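Local coordinates for BrkA autotransporter (Bordetella pertussis, PDB 3QQ2), which forms an outer-membrane beta-barrel pore through which the autotransporter's complement-inhibiting passenger domain is secreted to the bacterial cell surface, at the interface of chains A and B. Sequence-based numbering; all coordinates share one arbitrary frame. Chains: chain A/B, BrkA autotransporter.

The interface of chains A and B. Residues chain A 42, 77, 79, 119, 185, 221; chain B 174-176.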
loop_
_atom_site.group_PDB
_atom_site.type_symbol
_atom_site.label_atom_id
_atom_site.label_comp_id
_atom_site.label_asym_id
_atom_site.label_seq_id
_atom_site.Cartn_x
_atom_site.Cartn_y
_atom_site.Cartn_z
ATOM N N TYR A 42 7.988 16.648 -3.991
ATOM C CA TYR A 42 7.727 16.740 -2.563
ATOM C C TYR A 42 8.723 17.663 -1.879
ATOM O O TYR A 42 9.879 17.762 -2.297
ATOM C CB TYR A 42 7.735 15.367 -1.888
ATOM C CG TYR A 42 9.017 14.581 -2.009
ATOM C CD1 TYR A 42 9.204 13.676 -3.045
ATOM C CD2 TYR A 42 10.026 14.716 -1.072
ATOM C CE1 TYR A 42 10.372 12.938 -3.153
ATOM C CE2 TYR A 42 11.193 13.980 -1.166
ATOM C CZ TYR A 42 11.358 13.097 -2.212
ATOM O OH TYR A 42 12.518 12.369 -2.305
ATOM N N ARG A 77 7.579 15.382 5.621
ATOM C CA ARG A 77 7.388 15.510 4.174
ATOM C C ARG A 77 5.991 16.025 3.714
ATOM O O ARG A 77 5.055 16.126 4.504
ATOM C CB ARG A 77 7.730 14.176 3.511
ATOM C CG ARG A 77 8.140 14.300 2.071
ATOM C CD ARG A 77 8.374 12.966 1.428
ATOM N NE ARG A 77 9.573 12.322 1.941
ATOM C CZ ARG A 77 10.118 11.229 1.415
ATOM N NH1 ARG A 77 9.577 10.657 0.334
ATOM N NH2 ARG A 77 11.211 10.705 1.974
ATOM N N TYR A 79 3.535 16.036 -0.078
ATOM C CA TYR A 79 3.241 15.851 -1.504
ATOM C C TYR A 79 2.169 16.874 -1.839
ATOM O O TYR A 79 1.551 17.406 -0.917
ATOM C CB TYR A 79 2.772 14.420 -1.785
ATOM C CG TYR A 79 3.793 13.374 -1.396
ATOM C CD1 TYR A 79 4.867 13.067 -2.239
ATOM C CD2 TYR A 79 3.702 12.710 -0.184
ATOM C CE1 TYR A 79 5.820 12.124 -1.880
ATOM C CE2 TYR A 79 4.648 11.775 0.187
ATOM C CZ TYR A 79 5.704 11.483 -0.665
ATOM O OH TYR A 79 6.639 10.545 -0.287
ATOM N N TYR A 119 3.248 7.143 6.849
ATOM C CA TYR A 119 2.882 7.787 5.590
ATOM C C TYR A 119 1.395 8.009 5.503
ATOM O O TYR A 119 0.609 7.286 6.122
ATOM C CB TYR A 119 3.412 7.011 4.380
ATOM C CG TYR A 119 4.830 7.415 4.043
ATOM C CD1 TYR A 119 5.101 8.274 2.977
ATOM C CD2 TYR A 119 5.903 6.978 4.832
ATOM C CE1 TYR A 119 6.410 8.664 2.691
ATOM C CE2 TYR A 119 7.214 7.363 4.556
ATOM C CZ TYR A 119 7.458 8.198 3.489
ATOM O OH TYR A 119 8.755 8.565 3.239
ATOM N N ASN A 185 15.655 1.007 -1.038
ATOM C CA ASN A 185 16.639 1.760 -1.800
ATOM C C ASN A 185 18.018 1.748 -1.114
ATOM O O ASN A 185 18.110 1.585 0.090
ATOM C CB ASN A 185 16.145 3.184 -2.023
ATOM C CG ASN A 185 15.729 3.866 -0.727
ATOM O OD1 ASN A 185 14.584 4.321 -0.599
ATOM N ND2 ASN A 185 16.649 3.936 0.244
ATOM N N LYS A 221 21.410 6.480 -6.931
ATOM C CA LYS A 221 20.525 5.743 -6.027
ATOM C C LYS A 221 19.904 4.565 -6.783
ATOM O O LYS A 221 19.113 4.775 -7.703
ATOM C CB LYS A 221 19.426 6.682 -5.490
ATOM C CG LYS A 221 18.164 5.980 -4.932
ATOM C CD LYS A 221 17.361 6.853 -3.942
ATOM C CE LYS A 221 16.639 8.038 -4.609
ATOM N NZ LYS A 221 17.383 9.314 -4.414
ATOM N N ALA B 174 3.958 7.053 -3.146
ATOM C CA ALA B 174 4.738 8.046 -2.418
ATOM C C ALA B 174 6.168 7.934 -2.897
ATOM O O ALA B 174 6.823 6.896 -2.731
ATOM C CB ALA B 174 4.659 7.816 -0.911
ATOM N N SER B 175 6.635 9.016 -3.510
ATOM C CA SER B 175 7.948 9.069 -4.101
ATOM C C SER B 175 9.006 8.798 -3.058
ATOM O O SER B 175 8.779 8.950 -1.857
ATOM C CB SER B 175 8.176 10.417 -4.762
ATOM O OG SER B 175 9.032 10.278 -5.877
ATOM N N ASN B 176 10.165 8.385 -3.557
ATOM C CA ASN B 176 11.301 7.922 -2.760
ATOM C C ASN B 176 10.925 7.085 -1.531
ATOM O O ASN B 176 11.490 7.278 -0.445
ATOM C CB ASN B 176 12.248 9.074 -2.403
ATOM C CG ASN B 176 13.696 8.622 -2.327
ATOM O OD1 ASN B 176 13.966 7.422 -2.347
ATOM N ND2 ASN B 176 14.638 9.575 -2.250
#
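The guanidinium of A:Arg77 has a tyrosine on each face, a ring carbon on one and a phenol oxygen on the other: CE2 of A:Tyr42 lies 3.7 Å above one face, near the rim, and OH of A:Tyr119 is over the opposite face, also off-centre. In turn, A:Arg77 NH1 lies 3.9 Å above one face of the A:Tyr42 ring, toward its rim. At the guanidinium edge, in plane, stand the carbonyl carbon of B:Ser175 and the backbone O of B:Asn176. The edge of the A:Tyr119 ring meets the A:Tyr79 hydroxyl. This cluster belongs to the autotransporter beta-domain, a transmembrane beta-barrel; A:Tyr42 starts strand 42-57 and A:Arg77 is next to the end of strand 62-78. Residues 174-176 of the partner lie in the turn between strands 170-173 and 178-182 and enter among the chain A side chains.

A:Tyr79 OH donates to the backbone O of B:Ser175 at 3.1 Å, in the carbonyl plane and on a lone pair, with a C=O...donor angle of 133°. The same OH accepts from A:Arg77 NH1 at 3.0 Å, tilted 27° out of the guanidinium plane, so it is gripped on both its donor and acceptor sides. NH1 also comes within 2.9 Å of B:Ser175 O, but its N-H points elsewhere; any attraction there would be electrostatic. The A:Arg77 chain, bent at chi3, sets NH1 in this position.

Apolar packing flanks the bond. B:Ala174 CB rests 3.8 Å from A:Tyr79 CZ and also touches the A:Tyr119 ring, while B:Ser175 CB packs against the CD1-CE1 side of A:Tyr42. That tyrosine's CG sits between the backbone N and the carbonyl carbon (chi1 59°), with its OH against B:Asn176 CB.

B:Asn176 crosses A:Tyr42 obliquely and meets A:Lys221 tip to tip, CE lying 3.5 Å from the amide ND2. Contact here appears mainly van der Waals: as modelled, ND2 faces A:Lys221 NZ and OD1 faces A:Asn185 OD1, though amide flips are uncertain at 3.00 Å. The two-fold interface repeats the patch with chains exchanged; this pairing of barrels may be a crystal arrangement rather than a biological dimer.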